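Local coordinates for protein arabinogalactan endo-1,4-beta-galactosidase (Ignisphaera aggregans, PDB 7OSK) that probably cleaves internal beta-1,4-galactosidic bonds of galactans, as the calcium-binding family 53 glycoside hydrolase catalytic domain of a longer hyperthermostable archaeal protein, at residues 297-302 with 320-325; 307-312 with 372-377; 261-266 with 290-295; 38-43 with 330-335. One frame throughout, in Å; residues are numbered along the deposited sequence.

Interaction 1 (297-302 with 320-325). With CA (calcium ion), chain C.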
loop_
_atom_site.group_PDB
_atom_site.type_symbol
_atom_site.label_atom_id
_atom_site.label_comp_id
_atom_site.label_asym_id
_atom_site.label_seq_id
_atom_site.Cartn_x
_atom_site.Cartn_y
_atom_site.Cartn_z
ATOM N N TRP A 297 8.263 15.723 2.222
ATOM C CA TRP A 297 8.111 17.053 1.642
ATOM C C TRP A 297 8.638 18.110 2.611
ATOM O O TRP A 297 8.753 19.286 2.261
ATOM C CB TRP A 297 6.646 17.331 1.289
ATOM C CG TRP A 297 5.700 17.257 2.464
ATOM C CD1 TRP A 297 5.099 16.139 2.961
ATOM C CD2 TRP A 297 5.247 18.348 3.277
ATOM N NE1 TRP A 297 4.306 16.463 4.035
ATOM C CE2 TRP A 297 4.380 17.813 4.250
ATOM C CE3 TRP A 297 5.495 19.723 3.278
ATOM C CZ2 TRP A 297 3.759 18.604 5.213
ATOM C CZ3 TRP A 297 4.878 20.507 4.235
ATOM C CH2 TRP A 297 4.020 19.945 5.189
ATOM N N THR A 298 8.960 17.679 3.829
ATOM C CA THR A 298 9.543 18.553 4.841
ATOM C C THR A 298 10.165 17.714 5.949
ATOM O O THR A 298 9.992 16.498 5.983
ATOM C CB THR A 298 8.498 19.507 5.452
ATOM O OG1 THR A 298 9.118 20.325 6.454
ATOM C CG2 THR A 298 7.356 18.723 6.081
ATOM N N LEU A 299 10.878 18.370 6.858
ATOM C CA LEU A 299 11.534 17.687 7.966
ATOM C C LEU A 299 10.908 18.102 9.291
ATOM O O LEU A 299 11.192 17.515 10.336
ATOM C CB LEU A 299 13.037 17.995 7.958
ATOM C CG LEU A 299 14.079 16.879 8.116
ATOM C CD1 LEU A 299 13.616 15.525 7.591
ATOM C CD2 LEU A 299 15.356 17.295 7.400
ATOM N N ASP A 300 10.046 19.113 9.242
ATOM C CA ASP A 300 9.393 19.620 10.441
ATOM C C ASP A 300 8.380 18.626 11.016
ATOM O O ASP A 300 8.027 17.638 10.373
ATOM C CB ASP A 300 8.706 20.955 10.139
ATOM C CG ASP A 300 9.676 22.122 10.139
ATOM O OD1 ASP A 300 10.886 21.898 9.929
ATOM O OD2 ASP A 300 9.226 23.267 10.352
ATOM N N ASP A 301 7.936 18.900 12.240
ATOM C CA ASP A 301 6.936 18.083 12.924
ATOM C C ASP A 301 5.749 18.958 13.316
ATOM O O ASP A 301 5.901 20.164 13.521
ATOM C CB ASP A 301 7.537 17.409 14.161
ATOM C CG ASP A 301 6.593 16.404 14.796
ATOM O OD1 ASP A 301 6.475 15.281 14.265
ATOM O OD2 ASP A 301 5.979 16.732 15.833
ATOM N N SER A 302 4.574 18.340 13.424
ATOM C CA SER A 302 3.322 19.063 13.642
ATOM C C SER A 302 2.684 18.773 15.001
ATOM O O SER A 302 2.221 19.692 15.682
ATOM C CB SER A 302 2.327 18.713 12.534
ATOM O OG SER A 302 1.147 19.487 12.640
ATOM N N TYR A 320 17.184 12.263 -2.701
ATOM C CA TYR A 320 16.393 13.465 -2.929
ATOM C C TYR A 320 16.340 14.287 -1.651
ATOM O O TYR A 320 16.527 13.761 -0.555
ATOM C CB TYR A 320 14.984 13.103 -3.404
ATOM C CG TYR A 320 14.969 12.478 -4.780
ATOM C CD1 TYR A 320 15.357 11.160 -4.965
ATOM C CD2 TYR A 320 14.582 13.210 -5.897
ATOM C CE1 TYR A 320 15.355 10.584 -6.220
ATOM C CE2 TYR A 320 14.575 12.640 -7.156
ATOM C CZ TYR A 320 14.963 11.327 -7.310
ATOM O OH TYR A 320 14.962 10.751 -8.559
ATOM N N LYS A 321 16.098 15.581 -1.802
ATOM C CA LYS A 321 16.075 16.492 -0.670
ATOM C C LYS A 321 14.640 16.593 -0.141
ATOM O O LYS A 321 13.683 16.386 -0.887
ATOM C CB LYS A 321 16.646 17.855 -1.089
ATOM C CG LYS A 321 15.629 18.938 -1.382
ATOM C CD LYS A 321 15.316 19.727 -0.122
ATOM C CE LYS A 321 16.005 21.083 -0.113
ATOM N NZ LYS A 321 16.796 21.298 1.129
ATOM N N ALA A 322 14.492 16.895 1.145
ATOM C CA ALA A 322 13.179 16.872 1.790
ATOM C C ALA A 322 12.404 18.174 1.595
ATOM O O ALA A 322 12.193 18.925 2.544
ATOM C CB ALA A 322 13.333 16.575 3.276
ATOM N N SER A 323 11.989 18.432 0.359
ATOM C CA SER A 323 11.117 19.563 0.052
ATOM C C SER A 323 9.931 19.077 -0.762
ATOM O O SER A 323 9.898 17.926 -1.194
ATOM C CB SER A 323 11.866 20.649 -0.720
ATOM O OG SER A 323 12.371 20.140 -1.944
ATOM N N ILE A 324 8.964 19.958 -0.988
ATOM C CA ILE A 324 7.803 19.604 -1.788
ATOM C C ILE A 324 8.250 19.275 -3.208
ATOM O O ILE A 324 7.731 18.353 -3.833
ATOM C CB ILE A 324 6.757 20.737 -1.804
ATOM C CG1 ILE A 324 6.357 21.096 -0.367
ATOM C CG2 ILE A 324 5.542 20.320 -2.626
ATOM C CD1 ILE A 324 5.287 22.169 -0.250
ATOM N N GLN A 325 9.222 20.033 -3.708
ATOM C CA GLN A 325 9.824 19.757 -5.009
ATOM C C GLN A 325 10.587 18.435 -4.981
ATOM O O GLN A 325 10.503 17.637 -5.916
ATOM C CB GLN A 325 10.766 20.893 -5.419
ATOM C CG GLN A 325 11.429 20.702 -6.779
ATOM C CD GLN A 325 10.448 20.822 -7.925
ATOM O OE1 GLN A 325 10.038 21.924 -8.293
ATOM N NE2 GLN A 325 10.063 19.687 -8.499
HETATM CA CA CA C . 4.595 13.885 13.810
#

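Interaction 2 (307-312 with 372-377). With CA (calcium ion), chain C.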
loop_
_atom_site.group_PDB
_atom_site.type_symbol
_atom_site.label_atom_id
_atom_site.label_comp_id
_atom_site.label_asym_id
_atom_site.label_seq_id
_atom_site.Cartn_x
_atom_site.Cartn_y
_atom_site.Cartn_z
ATOM N N ASN A 307 8.828 11.825 13.899
ATOM C CA ASN A 307 8.570 11.102 12.661
ATOM C C ASN A 307 9.703 10.148 12.305
ATOM O O ASN A 307 10.823 10.283 12.793
ATOM C CB ASN A 307 8.345 12.086 11.508
ATOM C CG ASN A 307 7.352 13.179 11.858
ATOM O OD1 ASN A 307 6.184 12.909 12.147
ATOM N ND2 ASN A 307 7.809 14.426 11.819
ATOM N N ILE A 308 9.392 9.182 11.452
ATOM C CA ILE A 308 10.379 8.240 10.945
ATOM C C ILE A 308 11.386 8.988 10.075
ATOM O O ILE A 308 12.594 8.760 10.159
ATOM C CB ILE A 308 9.692 7.108 10.156
ATOM C CG1 ILE A 308 9.098 6.094 11.136
ATOM C CG2 ILE A 308 10.668 6.411 9.215
ATOM C CD1 ILE A 308 7.910 5.333 10.604
ATOM N N PHE A 309 10.868 9.876 9.232
ATOM C CA PHE A 309 11.695 10.797 8.455
ATOM C C PHE A 309 11.964 12.042 9.305
ATOM O O PHE A 309 11.234 13.031 9.238
ATOM C CB PHE A 309 11.000 11.152 7.133
ATOM C CG PHE A 309 11.940 11.323 5.968
ATOM C CD1 PHE A 309 13.070 12.118 6.066
ATOM C CD2 PHE A 309 11.689 10.680 4.767
ATOM C CE1 PHE A 309 13.926 12.272 4.983
ATOM C CE2 PHE A 309 12.540 10.833 3.684
ATOM C CZ PHE A 309 13.658 11.627 3.795
ATOM N N GLY A 310 13.021 11.977 10.110
ATOM C CA GLY A 310 13.241 12.952 11.166
ATOM C C GLY A 310 14.341 13.959 10.899
ATOM O O GLY A 310 14.108 15.167 10.943
ATOM N N SER A 311 15.543 13.457 10.635
ATOM C CA SER A 311 16.710 14.303 10.427
ATOM C C SER A 311 17.190 14.215 8.986
ATOM O O SER A 311 16.695 13.399 8.208
ATOM C CB SER A 311 17.830 13.890 11.378
ATOM O OG SER A 311 18.057 12.495 11.296
ATOM N N ARG A 312 18.166 15.051 8.637
ATOM C CA ARG A 312 18.772 15.010 7.309
ATOM C C ARG A 312 19.422 13.647 7.040
ATOM O O ARG A 312 19.814 13.350 5.913
ATOM C CB ARG A 312 19.809 16.128 7.158
ATOM C CG ARG A 312 19.234 17.496 6.779
ATOM C CD ARG A 312 18.730 18.281 7.985
ATOM N NE ARG A 312 18.416 19.667 7.634
ATOM C CZ ARG A 312 18.002 20.589 8.500
ATOM N NH1 ARG A 312 17.842 20.284 9.781
ATOM N NH2 ARG A 312 17.746 21.824 8.083
ATOM N N TRP A 372 4.353 10.284 10.330
ATOM C CA TRP A 372 4.407 10.209 8.871
ATOM C C TRP A 372 3.908 11.474 8.162
ATOM O O TRP A 372 3.957 11.558 6.934
ATOM C CB TRP A 372 3.583 9.005 8.404
ATOM C CG TRP A 372 3.934 8.509 7.035
ATOM C CD1 TRP A 372 3.299 8.809 5.866
ATOM C CD2 TRP A 372 5.000 7.615 6.693
ATOM N NE1 TRP A 372 3.903 8.161 4.818
ATOM C CE2 TRP A 372 4.952 7.421 5.300
ATOM C CE3 TRP A 372 5.992 6.961 7.430
ATOM C CZ2 TRP A 372 5.854 6.602 4.629
ATOM C CZ3 TRP A 372 6.888 6.150 6.760
ATOM C CH2 TRP A 372 6.811 5.977 5.375
ATOM N N GLU A 373 3.448 12.462 8.926
ATOM C CA GLU A 373 2.741 13.599 8.335
ATOM C C GLU A 373 3.632 14.423 7.405
ATOM O O GLU A 373 3.130 15.115 6.516
ATOM C CB GLU A 373 2.146 14.504 9.426
ATOM C CG GLU A 373 3.127 15.403 10.184
ATOM C CD GLU A 373 3.590 14.830 11.513
ATOM O OE1 GLU A 373 3.330 13.638 11.799
ATOM O OE2 GLU A 373 4.222 15.589 12.278
ATOM N N ASN A 374 4.945 14.348 7.600
ATOM C CA ASN A 374 5.877 15.061 6.733
ATOM C C ASN A 374 6.178 14.259 5.470
ATOM O O ASN A 374 7.016 14.658 4.663
ATOM C CB ASN A 374 7.183 15.388 7.470
ATOM C CG ASN A 374 7.967 14.152 7.860
ATOM O OD1 ASN A 374 7.394 13.122 8.213
ATOM N ND2 ASN A 374 9.293 14.254 7.805
ATOM N N GLN A 375 5.491 13.128 5.313
ATOM C CA GLN A 375 5.611 12.299 4.116
ATOM C C GLN A 375 4.274 12.150 3.395
ATOM O O GLN A 375 4.179 11.431 2.405
ATOM C CB GLN A 375 6.150 10.913 4.466
ATOM C CG GLN A 375 7.613 10.885 4.856
ATOM C CD GLN A 375 8.172 9.477 4.880
ATOM O OE1 GLN A 375 8.728 9.035 5.885
ATOM N NE2 GLN A 375 8.027 8.764 3.769
ATOM N N ALA A 376 3.240 12.815 3.899
ATOM C CA ALA A 376 1.940 12.810 3.237
ATOM C C ALA A 376 1.975 13.740 2.031
ATOM O O ALA A 376 2.943 14.470 1.836
ATOM C CB ALA A 376 0.844 13.227 4.205
ATOM N N LEU A 377 0.924 13.701 1.216
ATOM C CA LEU A 377 0.814 14.593 0.064
ATOM C C LEU A 377 -0.060 15.804 0.396
ATOM O O LEU A 377 -0.383 16.608 -0.480
ATOM C CB LEU A 377 0.255 13.838 -1.145
ATOM C CG LEU A 377 1.159 12.732 -1.701
ATOM C CD1 LEU A 377 0.449 11.934 -2.785
ATOM C CD2 LEU A 377 2.455 13.313 -2.246
HETATM CA CA CA C . 4.595 13.885 13.810
HETATM O O HOH W 1 8.270 10.360 8.415
#

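Interaction 3 (261-266 with 290-295)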
loop_
_atom_site.group_PDB
_atom_site.type_symbol
_atom_site.label_atom_id
_atom_site.label_comp_id
_atom_site.label_asym_id
_atom_site.label_seq_id
_atom_site.Cartn_x
_atom_site.Cartn_y
_atom_site.Cartn_z
ATOM N N SER A 261 7.622 -2.758 -2.118
ATOM C CA SER A 261 7.711 -1.636 -1.189
ATOM C C SER A 261 9.073 -0.991 -1.351
ATOM O O SER A 261 10.081 -1.575 -0.963
ATOM C CB SER A 261 7.513 -2.080 0.263
ATOM O OG SER A 261 6.188 -2.513 0.498
ATOM N N PHE A 262 9.102 0.205 -1.931
ATOM C CA PHE A 262 10.359 0.920 -2.115
ATOM C C PHE A 262 10.363 2.279 -1.427
ATOM O O PHE A 262 9.790 3.250 -1.923
ATOM C CB PHE A 262 10.674 1.106 -3.597
ATOM C CG PHE A 262 11.992 1.783 -3.840
ATOM C CD1 PHE A 262 13.171 1.184 -3.432
ATOM C CD2 PHE A 262 12.055 3.022 -4.451
ATOM C CE1 PHE A 262 14.387 1.802 -3.641
ATOM C CE2 PHE A 262 13.272 3.643 -4.662
ATOM C CZ PHE A 262 14.438 3.032 -4.254
ATOM N N TYR A 263 11.012 2.320 -0.268
ATOM C CA TYR A 263 11.339 3.560 0.419
ATOM C C TYR A 263 12.840 3.802 0.251
ATOM O O TYR A 263 13.646 3.071 0.831
ATOM C CB TYR A 263 10.963 3.485 1.899
ATOM C CG TYR A 263 9.483 3.267 2.141
ATOM C CD1 TYR A 263 8.578 4.313 2.016
ATOM C CD2 TYR A 263 8.993 2.016 2.495
ATOM C CE1 TYR A 263 7.230 4.121 2.235
ATOM C CE2 TYR A 263 7.646 1.814 2.718
ATOM C CZ TYR A 263 6.769 2.868 2.587
ATOM O OH TYR A 263 5.428 2.664 2.810
ATOM N N PRO A 264 13.223 4.811 -0.557
ATOM C CA PRO A 264 14.639 5.021 -0.892
ATOM C C PRO A 264 15.554 5.135 0.325
ATOM O O PRO A 264 16.700 4.687 0.280
ATOM C CB PRO A 264 14.625 6.343 -1.667
ATOM C CG PRO A 264 13.250 6.481 -2.177
ATOM C CD PRO A 264 12.367 5.855 -1.150
ATOM N N TYR A 265 15.043 5.728 1.399
ATOM C CA TYR A 265 15.832 5.948 2.609
ATOM C C TYR A 265 16.006 4.667 3.427
ATOM O O TYR A 265 16.606 4.688 4.503
ATOM C CB TYR A 265 15.187 7.041 3.476
ATOM C CG TYR A 265 13.678 6.945 3.613
ATOM C CD1 TYR A 265 13.092 6.071 4.522
ATOM C CD2 TYR A 265 12.841 7.735 2.836
ATOM C CE1 TYR A 265 11.713 5.989 4.651
ATOM C CE2 TYR A 265 11.466 7.659 2.957
ATOM C CZ TYR A 265 10.909 6.787 3.866
ATOM O OH TYR A 265 9.541 6.713 3.983
ATOM N N TRP A 266 15.486 3.557 2.909
ATOM C CA TRP A 266 15.566 2.265 3.583
ATOM C C TRP A 266 16.106 1.179 2.667
ATOM O O TRP A 266 16.930 0.364 3.077
ATOM C CB TRP A 266 14.186 1.837 4.088
ATOM C CG TRP A 266 13.771 2.432 5.393
ATOM C CD1 TRP A 266 14.576 2.996 6.338
ATOM C CD2 TRP A 266 12.436 2.515 5.903
ATOM N NE1 TRP A 266 13.825 3.427 7.404
ATOM C CE2 TRP A 266 12.507 3.144 7.161
ATOM C CE3 TRP A 266 11.185 2.121 5.416
ATOM C CZ2 TRP A 266 11.379 3.387 7.939
ATOM C CZ3 TRP A 266 10.066 2.365 6.190
ATOM C CH2 TRP A 266 10.169 2.992 7.437
ATOM N N VAL A 290 4.547 -1.064 -7.612
ATOM C CA VAL A 290 5.053 -0.478 -6.373
ATOM C C VAL A 290 3.876 -0.279 -5.417
ATOM O O VAL A 290 3.114 0.682 -5.547
ATOM C CB VAL A 290 5.774 0.866 -6.618
ATOM C CG1 VAL A 290 6.306 1.438 -5.309
ATOM C CG2 VAL A 290 6.904 0.692 -7.625
ATOM N N ALA A 291 3.732 -1.190 -4.459
ATOM C CA ALA A 291 2.599 -1.171 -3.537
ATOM C C ALA A 291 2.738 -0.073 -2.494
ATOM O O ALA A 291 1.741 0.476 -2.025
ATOM C CB ALA A 291 2.451 -2.515 -2.851
ATOM N N GLU A 292 3.976 0.228 -2.116
ATOM C CA GLU A 292 4.234 1.263 -1.125
ATOM C C GLU A 292 5.502 2.036 -1.445
ATOM O O GLU A 292 6.531 1.459 -1.790
ATOM C CB GLU A 292 4.340 0.657 0.278
ATOM C CG GLU A 292 3.045 0.046 0.798
ATOM C CD GLU A 292 3.157 -0.439 2.236
ATOM O OE1 GLU A 292 4.203 -0.184 2.877
ATOM O OE2 GLU A 292 2.198 -1.075 2.726
ATOM N N THR A 293 5.412 3.355 -1.326
ATOM C CA THR A 293 6.565 4.228 -1.477
ATOM C C THR A 293 6.197 5.607 -0.951
ATOM O O THR A 293 5.025 5.987 -0.956
ATOM C CB THR A 293 7.030 4.324 -2.944
ATOM O OG1 THR A 293 8.219 5.118 -3.019
ATOM C CG2 THR A 293 5.953 4.944 -3.823
ATOM N N ALA A 294 7.192 6.353 -0.485
ATOM C CA ALA A 294 6.946 7.691 0.033
ATOM C C ALA A 294 8.240 8.461 0.209
ATOM O O ALA A 294 9.325 7.882 0.208
ATOM C CB ALA A 294 6.199 7.618 1.354
ATOM N N TYR A 295 8.117 9.775 0.357
ATOM C CA TYR A 295 9.259 10.619 0.669
ATOM C C TYR A 295 8.803 11.849 1.436
ATOM O O TYR A 295 7.608 12.141 1.500
ATOM C CB TYR A 295 10.000 11.035 -0.601
ATOM C CG TYR A 295 11.467 11.285 -0.360
ATOM C CD1 TYR A 295 12.352 10.226 -0.214
ATOM C CD2 TYR A 295 11.966 12.575 -0.264
ATOM C CE1 TYR A 295 13.691 10.443 0.013
ATOM C CE2 TYR A 295 13.308 12.804 -0.035
ATOM C CZ TYR A 295 14.168 11.732 0.104
ATOM O OH TYR A 295 15.508 11.941 0.331
#

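Interaction 4 (38-43 with 330-335)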
loop_
_atom_site.group_PDB
_atom_site.type_symbol
_atom_site.label_atom_id
_atom_site.label_comp_id
_atom_site.label_asym_id
_atom_site.label_seq_id
_atom_site.Cartn_x
_atom_site.Cartn_y
_atom_site.Cartn_z
ATOM N N VAL A 38 6.012 23.808 -8.280
ATOM C CA VAL A 38 6.703 22.542 -8.501
ATOM C C VAL A 38 7.012 22.310 -9.977
ATOM O O VAL A 38 6.104 22.198 -10.801
ATOM C CB VAL A 38 5.867 21.360 -7.973
ATOM C CG1 VAL A 38 6.513 20.026 -8.343
ATOM C CG2 VAL A 38 5.696 21.469 -6.465
ATOM N N ILE A 39 8.300 22.223 -10.296
ATOM C CA ILE A 39 8.747 21.917 -11.648
ATOM C C ILE A 39 8.828 20.404 -11.813
ATOM O O ILE A 39 9.274 19.696 -10.911
ATOM C CB ILE A 39 10.119 22.559 -11.961
ATOM C CG1 ILE A 39 10.000 24.086 -12.008
ATOM C CG2 ILE A 39 10.672 22.056 -13.291
ATOM C CD1 ILE A 39 10.155 24.762 -10.660
ATOM N N ILE A 40 8.400 19.915 -12.970
ATOM C CA ILE A 40 8.355 18.481 -13.222
ATOM C C ILE A 40 8.436 18.184 -14.715
ATOM O O ILE A 40 7.781 18.841 -15.526
ATOM C CB ILE A 40 7.066 17.851 -12.642
ATOM C CG1 ILE A 40 6.882 16.421 -13.161
ATOM C CG2 ILE A 40 5.847 18.705 -12.985
ATOM C CD1 ILE A 40 5.736 15.685 -12.519
ATOM N N ASN A 41 9.244 17.190 -15.069
ATOM C CA ASN A 41 9.351 16.744 -16.450
ATOM C C ASN A 41 8.279 15.708 -16.778
ATOM O O ASN A 41 7.972 14.853 -15.951
ATOM C CB ASN A 41 10.739 16.161 -16.715
ATOM C CG ASN A 41 11.659 17.144 -17.405
ATOM O OD1 ASN A 41 11.893 17.046 -18.610
ATOM N ND2 ASN A 41 12.183 18.101 -16.646
ATOM N N PRO A 42 7.684 15.786 -17.978
ATOM C CA PRO A 42 6.757 14.710 -18.343
ATOM C C PRO A 42 7.487 13.386 -18.549
ATOM O O PRO A 42 8.695 13.392 -18.789
ATOM C CB PRO A 42 6.135 15.208 -19.653
ATOM C CG PRO A 42 6.325 16.687 -19.630
ATOM C CD PRO A 42 7.632 16.902 -18.938
ATOM N N VAL A 43 6.762 12.277 -18.438
ATOM C CA VAL A 43 7.318 10.951 -18.698
ATOM C C VAL A 43 6.854 10.472 -20.076
ATOM O O VAL A 43 5.706 10.051 -20.226
ATOM C CB VAL A 43 6.889 9.935 -17.620
ATOM C CG1 VAL A 43 7.490 8.566 -17.905
ATOM C CG2 VAL A 43 7.304 10.422 -16.240
ATOM N N PHE A 330 11.111 12.900 -6.817
ATOM C CA PHE A 330 11.269 11.479 -6.540
ATOM C C PHE A 330 10.145 10.650 -7.157
ATOM O O PHE A 330 10.402 9.612 -7.769
ATOM C CB PHE A 330 11.326 11.230 -5.033
ATOM C CG PHE A 330 10.980 9.822 -4.644
ATOM C CD1 PHE A 330 11.789 8.765 -5.029
ATOM C CD2 PHE A 330 9.846 9.553 -3.898
ATOM C CE1 PHE A 330 11.472 7.467 -4.679
ATOM C CE2 PHE A 330 9.525 8.256 -3.542
ATOM C CZ PHE A 330 10.340 7.213 -3.934
ATOM N N ILE A 331 8.906 11.109 -6.999
ATOM C CA ILE A 331 7.748 10.371 -7.497
ATOM C C ILE A 331 7.767 10.270 -9.019
ATOM O O ILE A 331 7.569 9.189 -9.577
ATOM C CB ILE A 331 6.422 11.023 -7.047
ATOM C CG1 ILE A 331 6.277 10.923 -5.527
ATOM C CG2 ILE A 331 5.225 10.351 -7.732
ATOM C CD1 ILE A 331 5.069 11.657 -4.964
ATOM N N ARG A 332 7.991 11.396 -9.689
ATOM C CA ARG A 332 8.066 11.414 -11.146
ATOM C C ARG A 332 9.157 10.470 -11.641
ATOM O O ARG A 332 8.969 9.755 -12.628
ATOM C CB ARG A 332 8.329 12.831 -11.659
ATOM C CG ARG A 332 8.388 12.955 -13.183
ATOM C CD ARG A 332 9.716 13.547 -13.648
ATOM N NE ARG A 332 10.783 12.549 -13.726
ATOM C CZ ARG A 332 11.268 12.036 -14.856
ATOM N NH1 ARG A 332 10.798 12.412 -16.039
ATOM N NH2 ARG A 332 12.241 11.136 -14.804
ATOM N N ASP A 333 10.294 10.466 -10.950
ATOM C CA ASP A 333 11.434 9.651 -11.353
ATOM C C ASP A 333 11.188 8.166 -11.087
ATOM O O ASP A 333 11.723 7.308 -11.790
ATOM C CB ASP A 333 12.701 10.115 -10.630
ATOM C CG ASP A 333 13.183 11.473 -11.111
ATOM O OD1 ASP A 333 12.694 11.945 -12.158
ATOM O OD2 ASP A 333 14.055 12.067 -10.444
ATOM N N LEU A 334 10.375 7.867 -10.078
ATOM C CA LEU A 334 10.012 6.486 -9.781
ATOM C C LEU A 334 9.069 5.951 -10.855
ATOM O O LEU A 334 9.218 4.817 -11.315
ATOM C CB LEU A 334 9.363 6.378 -8.400
ATOM C CG LEU A 334 9.117 4.956 -7.885
ATOM C CD1 LEU A 334 10.433 4.240 -7.618
ATOM C CD2 LEU A 334 8.258 4.978 -6.631
ATOM N N ILE A 335 8.098 6.772 -11.248
ATOM C CA ILE A 335 7.188 6.423 -12.335
ATOM C C ILE A 335 7.979 6.226 -13.622
ATOM O O ILE A 335 7.729 5.289 -14.383
ATOM C CB ILE A 335 6.105 7.511 -12.544
ATOM C CG1 ILE A 335 5.169 7.556 -11.330
ATOM C CG2 ILE A 335 5.311 7.250 -13.830
ATOM C CD1 ILE A 335 4.050 8.590 -11.418
#

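Interaction 1 (297-302 with 320-325)
Trp-297 and Ser-323 bring their CA atoms to 4.2 Å as 297-299 and 322-324 run past each other in roughly opposed directions, 141° apart, joined at the backbone by CA-H...O contacts instead of N-H...O bonds. One of these, from Trp-297 CA to Ser-323 O at 3.5 Å, is fairly straight, with an angle of 162° at the hydrogen. Thr-298 CA similarly approaches Ala-322 O. Ala-322 CB packs against Leu-299 CD1 at 4.4 Å. Trp-297 and Ile-324 lie side by side and point the same way, CE3 of the indole standing 4.0 Å from CG1 of the isoleucine. Trp-297 CG sits between its backbone N and carbonyl carbon (chi1 59°); one face of the ring takes CG2 of Thr-298 over its centre, 3.3 Å above the plane. The indole NE1 is bonded to the backbone carbonyl oxygen of Glu-373. Segment 297-302 lies in the loop after strand 287-293 of the TIM barrel, and 320-325, beyond helix 312-318, leads into helix 324-342. Ser-323 is the N-cap of that helix, its OG accepting from Gly-326 N, while Ala-322 just before it centres an inverse gamma turn. On the other segment Thr-298 OG1 accepts from Asp-300 N at 3.2 Å in an ST turn. Beyond this turn the chain reaches the calcium ion, which Asp-301 OD1 binds at 2.4 Å; Asp-303, His-305, Asn-307, Asn-370 and Glu-373 complete the site.

Interaction 2 (307-312 with 372-377)
Ile-308 CD1 meets the indole of Trp-372 at its edge, 4.1 Å from CE3, while one face of the same ring carries the amide carbon CD of Gln-375, offset toward the rim. Gln-375 also addresses a second aromatic group: its OE1 lies in the plane of the Phe-309 ring, at the edge, with the amide turned 85° from that ring. Asn-307 and Asn-374 reach toward each other tip to tip, their amide planes stacked 26° apart. ND2 of Asn-374 donates to Phe-309 O at 2.7 Å, in the carbonyl plane and on a lone pair, and also to Thr-298 O. A water accepts from Phe-309 N at 2.8 Å and lies within hydrogen-bonding reach of Asn-374 OD1 and Gln-375 OE1, bridging the loops where these polar groups are buried. The two segments come from the loops that follow the seventh and eighth strands of the TIM barrel, and calcium joins them. Asn-307 OD1 binds the metal at 2.5 Å. Glu-373 is bidentate, through OE1 at 2.4 Å and OE2 at 2.3 Å; its chain bends at chi2 (-97°), and the carboxylate plane stands at about a right angle to the Asn-307 amide. OE2 also accepts from the backbone N of Ser-302. These three oxygens share one ion, which probably compensates for bringing the acceptors together. The NE2 end of Gln-375 is held by Tyr-265 OH.

Interaction 3 (261-266 with 290-295)
Tyr-263 and Glu-292 both place CG anti to the carbonyl carbon (chi1 -61° in the tyrosine), and the glutamate extends beyond CG until OE1 meets the phenol. Tyr-263 OH donates to Glu-292 OE1 at 3.1 Å, coming from above the carboxylate plane, with ring and carboxylate turned 63° apart. In Thr-293, OG1 is anti to the backbone N (chi1 -176°), a position from which the hydroxyl donates to Phe-262 O at 2.7 Å. Phe-262 N donates to Glu-292 O at 2.9 Å, beside the parallel bridge of Ser-261 with Glu-292. This is the C-terminal end of the sixth and seventh strands of the TIM barrel, where the sheet pairing gives way to side-chain contacts. Family 53 belongs to clan GH-A, whose two catalytic carboxylates lie at the ends of strands four and seven; the positions of Glu-191 and Glu-292 are consistent with that pair. The other oxygen of Glu-292, OE2, forms a salt bridge with Arg-92, and Ser-261 OG is hydrogen-bonded to His-232 and Glu-191. CB of Ala-294 lies at the edge of the Tyr-263 ring, in its plane, 3.8 Å from CE1. Tyr-265 and Tyr-295 slide past each other in opposite directions, CD1 of Tyr-295 lying 4.0 Å from CD2 of Tyr-265 at that ring's edge, while CG of Pro-264 packs against Tyr-295 CD1.

Interaction 4 (38-43 with 330-335)
Arg-332 CB lies 4.0 Å from Ile-40 CD1, and from here the arginine runs outward across the N-terminal segment. CG is anti to the backbone N (chi1 -179°), which carries it to 3.8 Å from Ile-40 CG1 and toward the carbonyl of Asn-41. CD comes nearer still to that carbonyl, 3.2 Å from Asn-41 O. The chain bends at chi2 and again at chi3, and the guanidinium is turned back toward its own helix: NE donates to Asp-333 OD1 in a salt bridge, approaching the oxygen nearly along its C-O axis, and NH2 adds a weak bond to the same oxygen. NH1 points the other way, toward the N-terminal segment, with Pro-42 O 3.6 Å away and Val-43 CG2 at 4.0 Å. The carbonyls of Asn-41 and Pro-42 both lie at the guanidinium edge, in its plane, where they would favour the positive charge electrostatically without forming hydrogen bonds to it. The aliphatic part of Arg-332 is packed on Ile-40, and Asp-333 probably restrains rotation of the guanidinium; the second oxygen of this aspartate, OD2, is bonded to Tyr-320 OH. One turn on from Arg-332, Ile-335 CG2 approaches Val-43 CG2 at 4.5 Å. The extended segment 38-43, which precedes the first barrel strand 51-55, thereby packs against helix 324-342 on the outside of the TIM barrel, with helix 390-393 also packing on Ile-40 and Arg-332, and Phe-330 and Leu-334 of the same helix touching Thr-293 of strand 287-293.

Overall arrangement
From the N terminus, segment 38-43 meets its partner only after nearly 290 residues, so interaction 4 spans most of the barrel and binds the start of the modelled chain to helix 324-342. Interaction 3 closes within that span, around helix 270-283, and joins the ends of strands six and seven. Interaction 1 follows in series, also within the span of interaction 4, closing the loop that contains helix 312-318. Interaction 2 starts inside interaction 1 but ends beyond both it and interaction 4, crossing the two and tying the loops after strands seven and eight. Interactions 1 and 2 share calcium; edge-to-face packing of Phe-309 with Tyr-265 and Tyr-295 connects interactions 2 and 3.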